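Local atomic coordinates of Oxidored_FMN domain-containing protein ([Pseudomonas] geniculata N1, PDB entry 6L6J), a protein that binds FMN, a [4Fe-4S] cluster and ADP and probably acts as an amine oxidase on 6-hydroxypseudooxynicotine. Residues Leu121-Lys126 and Thr184-Arg189; Val523-Glu528 and Val536-Leu541. All coordinates share one frame; numbering follows the deposited sequence.

Contact 1 (Leu121-Lys126 and Thr184-Arg189); sequences LSPTTK and TRVNKR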
loop_
_atom_site.group_PDB
_atom_site.type_symbol
_atom_site.label_atom_id
_atom_site.label_comp_id
_atom_site.label_asym_id
_atom_site.label_seq_id
_atom_site.Cartn_x
_atom_site.Cartn_y
_atom_site.Cartn_z
ATOM N N LEU A 121 -17.831 -8.277 19.626
ATOM C CA LEU A 121 -18.645 -9.517 19.571
ATOM C C LEU A 121 -17.814 -10.662 18.964
ATOM O O LEU A 121 -16.889 -10.395 18.189
ATOM C CB LEU A 121 -19.920 -9.238 18.768
ATOM C CG LEU A 121 -20.657 -7.950 19.116
ATOM C CD1 LEU A 121 -21.777 -7.711 18.123
ATOM C CD2 LEU A 121 -21.204 -7.971 20.541
ATOM N N SER A 122 -18.148 -11.894 19.342
ATOM C CA SER A 122 -17.517 -13.138 18.854
ATOM C C SER A 122 -18.501 -14.285 19.052
ATOM O O SER A 122 -19.310 -14.214 19.991
ATOM C CB SER A 122 -16.221 -13.398 19.579
ATOM O OG SER A 122 -15.628 -14.637 19.185
ATOM N N PRO A 123 -18.448 -15.352 18.208
ATOM C CA PRO A 123 -19.152 -16.602 18.486
ATOM C C PRO A 123 -18.774 -17.100 19.886
ATOM O O PRO A 123 -19.653 -17.605 20.575
ATOM C CB PRO A 123 -18.647 -17.586 17.413
ATOM C CG PRO A 123 -17.407 -16.931 16.820
ATOM C CD PRO A 123 -17.661 -15.443 16.968
ATOM N N THR A 124 -17.497 -16.906 20.264
ATOM C CA THR A 124 -16.859 -17.415 21.506
ATOM C C THR A 124 -15.800 -16.413 21.976
ATOM O O THR A 124 -15.015 -15.948 21.114
ATOM C CB THR A 124 -16.278 -18.813 21.263
ATOM O OG1 THR A 124 -17.382 -19.611 20.810
ATOM C CG2 THR A 124 -15.614 -19.422 22.486
ATOM N N THR A 125 -15.778 -16.109 23.286
ATOM C CA THR A 125 -14.935 -15.038 23.883
ATOM C C THR A 125 -13.465 -15.273 23.548
ATOM O O THR A 125 -12.965 -16.402 23.673
ATOM C CB THR A 125 -15.062 -14.910 25.403
ATOM O OG1 THR A 125 -16.412 -14.597 25.697
ATOM C CG2 THR A 125 -14.239 -13.788 25.995
ATOM N N LYS A 126 -12.808 -14.192 23.169
ATOM C CA LYS A 126 -11.342 -14.113 23.005
ATOM C C LYS A 126 -10.988 -12.626 22.950
ATOM O O LYS A 126 -11.904 -11.820 22.684
ATOM C CB LYS A 126 -10.927 -14.850 21.733
ATOM C CG LYS A 126 -11.433 -14.253 20.420
ATOM C CD LYS A 126 -10.819 -14.873 19.182
ATOM C CE LYS A 126 -9.304 -15.021 19.221
ATOM N NZ LYS A 126 -8.587 -13.725 19.217
ATOM N N THR A 184 -13.652 -22.697 12.619
ATOM C CA THR A 184 -13.637 -23.661 13.760
ATOM C C THR A 184 -12.568 -23.287 14.779
ATOM O O THR A 184 -12.727 -23.697 15.932
ATOM C CB THR A 184 -13.400 -25.114 13.344
ATOM O OG1 THR A 184 -12.280 -25.143 12.463
ATOM C CG2 THR A 184 -14.616 -25.713 12.675
ATOM N N ARG A 185 -11.536 -22.545 14.378
ATOM C CA ARG A 185 -10.503 -22.039 15.317
ATOM C C ARG A 185 -11.076 -20.954 16.241
ATOM O O ARG A 185 -10.499 -20.755 17.308
ATOM C CB ARG A 185 -9.279 -21.516 14.572
ATOM C CG ARG A 185 -8.105 -22.486 14.598
ATOM C CD ARG A 185 -7.057 -21.997 13.634
ATOM N NE ARG A 185 -5.862 -22.803 13.424
ATOM C CZ ARG A 185 -4.942 -23.061 14.345
ATOM N NH1 ARG A 185 -3.877 -23.779 14.021
ATOM N NH2 ARG A 185 -5.093 -22.631 15.587
ATOM N N VAL A 186 -12.170 -20.301 15.860
ATOM C CA VAL A 186 -12.812 -19.199 16.637
ATOM C C VAL A 186 -14.180 -19.652 17.161
ATOM O O VAL A 186 -14.482 -19.365 18.337
ATOM C CB VAL A 186 -12.975 -17.905 15.807
ATOM C CG1 VAL A 186 -13.304 -16.731 16.704
ATOM C CG2 VAL A 186 -11.762 -17.580 14.945
ATOM N N ASN A 187 -15.016 -20.239 16.303
ATOM C CA ASN A 187 -16.364 -20.708 16.710
ATOM C C ASN A 187 -16.179 -21.997 17.515
ATOM O O ASN A 187 -15.586 -22.952 16.954
ATOM C CB ASN A 187 -17.298 -20.872 15.512
ATOM C CG ASN A 187 -18.746 -21.026 15.919
ATOM O OD1 ASN A 187 -19.034 -21.289 17.081
ATOM N ND2 ASN A 187 -19.669 -20.868 14.982
ATOM N N LYS A 188 -16.589 -21.989 18.792
ATOM C CA LYS A 188 -16.549 -23.170 19.705
ATOM C C LYS A 188 -17.958 -23.438 20.241
ATOM O O LYS A 188 -18.085 -24.178 21.229
ATOM C CB LYS A 188 -15.593 -22.948 20.884
ATOM C CG LYS A 188 -14.140 -22.660 20.513
ATOM C CD LYS A 188 -13.409 -23.822 19.915
ATOM C CE LYS A 188 -12.239 -23.385 19.056
ATOM N NZ LYS A 188 -11.452 -24.534 18.541
ATOM N N ARG A 189 -18.966 -22.871 19.585
ATOM C CA ARG A 189 -20.365 -22.909 20.056
ATOM C C ARG A 189 -20.920 -24.330 19.909
ATOM O O ARG A 189 -20.414 -25.110 19.045
ATOM C CB ARG A 189 -21.199 -21.908 19.254
ATOM C CG ARG A 189 -20.769 -20.453 19.388
ATOM C CD ARG A 189 -21.644 -19.582 18.527
ATOM N NE ARG A 189 -22.994 -19.460 19.078
ATOM C CZ ARG A 189 -23.430 -18.463 19.845
ATOM N NH1 ARG A 189 -22.625 -17.473 20.193
ATOM N NH2 ARG A 189 -24.674 -18.469 20.280
#
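Pro-123, Val-186 and Thr-124 bury the largest areas where the turn leaving strand 121-122 leans on the loop 184-189. The two backbones come nearest at Pro-123 and Asn-187, whose CA atoms are 5.3 Å apart. On the proline ring, CB meets the amide of Asn-187, 3.7 Å from OD1, and CG lies over Asn-187 CA and beside Val-186 O and CG1. Val-186 holds CG1 anti to its backbone N (chi1 -166°), so this one methyl sits among Ser-122 OG, Pro-123 CG and, at 4.0 Å, Lys-126 CD; the Lys-126 and Val-186 side chains cross at about a right angle. Thr-124 OG1, beside its backbone N, accepts the Lys-188 N-H at 3.2 Å (N-H...O angle 155°), while CB rests on Val-186 O at 3.5 Å and CG2 lies 3.9 Å from Lys-188 CB. Asn-187 shapes the 184-189 loop: OD1 takes the Arg-189 N-H at 3.0 Å, an Asx turn, and ND2 is held by the carbonyls of Phe-181 and Tyr-193. Arg-189, bent at chi3 (72°), brings NH1 back to a lone pair of Pro-123 O at 3.0 Å, a bent bond with the oxygen tilted from the guanidinium plane. The same NH1 bonds Ile-140 O, and NH2 forms a salt bridge with Asp-191. An alanine in place of Arg-189 would lack the guanidinium and the CG and CD carbons beside Pro-123, and would probably loosen this loop from the turn and from Ile-140. In the TIM barrel of this flavin oxidoreductase family, the contact joins the excursions that follow strands 99-105 and 166-171: strand 121-122 pairs in parallel with 138-139, helix 177-182 packs on Pro-123 and Arg-189 through Phe-181, and Arg-200 of helix 197-215 touches Asn-187.

Contact 2 (Val523-Glu528 and Val536-Leu541); sequences VIVYDE and VVADRL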
loop_
_atom_site.group_PDB
_atom_site.type_symbol
_atom_site.label_atom_id
_atom_site.label_comp_id
_atom_site.label_asym_id
_atom_site.label_seq_id
_atom_site.Cartn_x
_atom_site.Cartn_y
_atom_site.Cartn_z
ATOM N N VAL A 523 28.450 -13.004 9.002
ATOM C CA VAL A 523 28.241 -11.530 8.928
ATOM C C VAL A 523 27.021 -11.175 9.787
ATOM O O VAL A 523 25.975 -11.887 9.708
ATOM C CB VAL A 523 28.121 -11.033 7.476
ATOM C CG1 VAL A 523 27.155 -11.876 6.669
ATOM C CG2 VAL A 523 27.723 -9.572 7.404
ATOM N N ILE A 524 27.196 -10.138 10.612
ATOM C CA ILE A 524 26.118 -9.499 11.419
ATOM C C ILE A 524 25.614 -8.264 10.671
ATOM O O ILE A 524 26.442 -7.370 10.338
ATOM C CB ILE A 524 26.601 -9.141 12.834
ATOM C CG1 ILE A 524 26.614 -10.384 13.730
ATOM C CG2 ILE A 524 25.742 -8.030 13.411
ATOM C CD1 ILE A 524 27.286 -10.177 15.065
ATOM N N VAL A 525 24.310 -8.231 10.407
ATOM C CA VAL A 525 23.610 -7.026 9.866
ATOM C C VAL A 525 22.861 -6.429 11.037
ATOM O O VAL A 525 22.052 -7.154 11.623
ATOM C CB VAL A 525 22.669 -7.344 8.689
ATOM C CG1 VAL A 525 22.129 -6.088 8.045
ATOM C CG2 VAL A 525 23.364 -8.198 7.645
ATOM N N TYR A 526 23.215 -5.199 11.405
ATOM C CA TYR A 526 22.649 -4.464 12.565
ATOM C C TYR A 526 21.649 -3.453 12.019
ATOM O O TYR A 526 22.050 -2.589 11.200
ATOM C CB TYR A 526 23.773 -3.830 13.379
ATOM C CG TYR A 526 23.362 -3.211 14.692
ATOM C CD1 TYR A 526 22.579 -3.897 15.609
ATOM C CD2 TYR A 526 23.824 -1.954 15.046
ATOM C CE1 TYR A 526 22.245 -3.326 16.826
ATOM C CE2 TYR A 526 23.507 -1.376 16.262
ATOM C CZ TYR A 526 22.707 -2.061 17.149
ATOM O OH TYR A 526 22.387 -1.471 18.336
ATOM N N ASP A 527 20.382 -3.631 12.398
ATOM C CA ASP A 527 19.234 -2.830 11.914
ATOM C C ASP A 527 18.808 -1.852 13.012
ATOM O O ASP A 527 18.203 -2.303 13.996
ATOM C CB ASP A 527 18.086 -3.738 11.476
ATOM C CG ASP A 527 16.935 -2.971 10.875
ATOM O OD1 ASP A 527 17.163 -1.784 10.514
ATOM O OD2 ASP A 527 15.829 -3.567 10.773
ATOM N N GLU A 528 19.154 -0.575 12.828
ATOM C CA GLU A 528 18.633 0.596 13.583
ATOM C C GLU A 528 17.823 1.507 12.635
ATOM O O GLU A 528 17.571 2.673 13.011
ATOM C CB GLU A 528 19.804 1.381 14.179
ATOM C CG GLU A 528 20.330 0.790 15.468
ATOM C CD GLU A 528 19.735 1.409 16.715
ATOM O OE1 GLU A 528 19.971 2.609 16.937
ATOM O OE2 GLU A 528 19.025 0.695 17.445
ATOM N N VAL A 536 17.012 -6.582 3.370
ATOM C CA VAL A 536 17.374 -6.773 1.941
ATOM C C VAL A 536 18.867 -7.121 1.856
ATOM O O VAL A 536 19.210 -7.999 1.043
ATOM C CB VAL A 536 16.952 -5.556 1.086
ATOM C CG1 VAL A 536 17.424 -5.652 -0.350
ATOM C CG2 VAL A 536 15.443 -5.381 1.107
ATOM N N VAL A 537 19.729 -6.491 2.658
ATOM C CA VAL A 537 21.198 -6.753 2.569
ATOM C C VAL A 537 21.414 -8.176 3.082
ATOM O O VAL A 537 22.106 -8.936 2.407
ATOM C CB VAL A 537 22.094 -5.704 3.262
ATOM C CG1 VAL A 537 21.857 -4.306 2.732
ATOM C CG2 VAL A 537 21.959 -5.701 4.747
ATOM N N ALA A 538 20.742 -8.543 4.167
ATOM C CA ALA A 538 20.779 -9.899 4.763
ATOM C C ALA A 538 20.529 -10.925 3.659
ATOM O O ALA A 538 21.370 -11.813 3.454
ATOM C CB ALA A 538 19.751 -10.014 5.867
ATOM N N ASP A 539 19.417 -10.755 2.938
ATOM C CA ASP A 539 18.986 -11.644 1.832
ATOM C C ASP A 539 20.115 -11.720 0.807
ATOM O O ASP A 539 20.540 -12.827 0.489
ATOM C CB ASP A 539 17.688 -11.158 1.196
ATOM C CG ASP A 539 16.903 -12.270 0.528
ATOM O OD1 ASP A 539 17.506 -13.030 -0.251
ATOM O OD2 ASP A 539 15.708 -12.397 0.832
ATOM N N ARG A 540 20.575 -10.571 0.327
ATOM C CA ARG A 540 21.686 -10.454 -0.650
ATOM C C ARG A 540 22.876 -11.277 -0.162
ATOM O O ARG A 540 23.479 -11.991 -0.988
ATOM C CB ARG A 540 22.076 -8.984 -0.809
ATOM C CG ARG A 540 23.227 -8.736 -1.765
ATOM C CD ARG A 540 22.765 -8.849 -3.198
ATOM N NE ARG A 540 23.859 -8.511 -4.100
ATOM C CZ ARG A 540 24.688 -9.392 -4.676
ATOM N NH1 ARG A 540 24.546 -10.701 -4.465
ATOM N NH2 ARG A 540 25.645 -8.934 -5.479
ATOM N N LEU A 541 23.191 -11.177 1.133
ATOM C CA LEU A 541 24.412 -11.750 1.744
ATOM C C LEU A 541 24.259 -13.256 1.932
ATOM O O LEU A 541 25.249 -13.995 1.702
ATOM C CB LEU A 541 24.658 -11.086 3.093
ATOM C CG LEU A 541 25.198 -9.661 3.063
ATOM C CD1 LEU A 541 25.044 -9.035 4.439
ATOM C CD2 LEU A 541 26.658 -9.628 2.625
#
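Val-525 has CG1 anti to its backbone N (chi1 -172°) and CG2 beside that N, a fork that brings CG1 to 3.3 Å from Val-537 CG2 and sends the other methyl to Leu-541. On the helix, Val-537 places CG2 in the crowded position between N and carbonyl carbon, while Leu-541 turns CG beside its N and extends through chi2 (165°). These groups form the interface of a beta-alpha-beta unit, strand 522-527, helix 533-542 and strand 547-552, within the Rossmann-like second alpha/beta domain. The short axes of strand 523-527 and helix 536-541 approach to 9.2 Å and run almost antiparallel (167°), as expected when a helix returns along the strand that precedes it. The alternation of the strand selects the contacts: Val-523 and Val-525 direct their CB atoms to the helix, and Ile-524 points away from it. All five touching residues are buried, and no hydrogen bond crosses, so the join is purely apolar. The backbones come nearest at Val-525 and Ala-538, with CA atoms 6.5 Å apart; the small alanine lets Val-525 CG2 come to 4.2 Å from Ala-538 CA. Strand 547-552 continues the same surface, its Val-548 touching Val-523, Ala-538 and Leu-541, and on the other flank Val-616 of strand 612-621 meets Val-525. At Leu-541 a single methyl serves both valines: CD1 meets Val-525 CG2 tip to tip at 3.7 Å and lies 4.0 Å from Val-523 CG2, the side chains of Leu-541 and Val-523 crossing at about a right angle.

In the fold
From the N terminus the chain lays down the first three barrel strands before contact 1 opens. Contact 1 then closes a loop of 57 residues, spanning helix 142-162, strand 166-171 and helix 177-182, and so ties two consecutive beta-alpha connections together. The chain next completes the barrel, supplies the cluster ligands from Cys-344 to Cys-362 and enters the nucleotide-binding region that holds ADP. Contact 2 opens only afterwards, with seven residues between its segments, the last three already in helix 533-542. The two are in series, neither nested nor crossed. Their centres lie 41 Å apart, their nearest atoms about 26 Å: contact 1 lies within the barrel part, contact 2 within the second alpha/beta part.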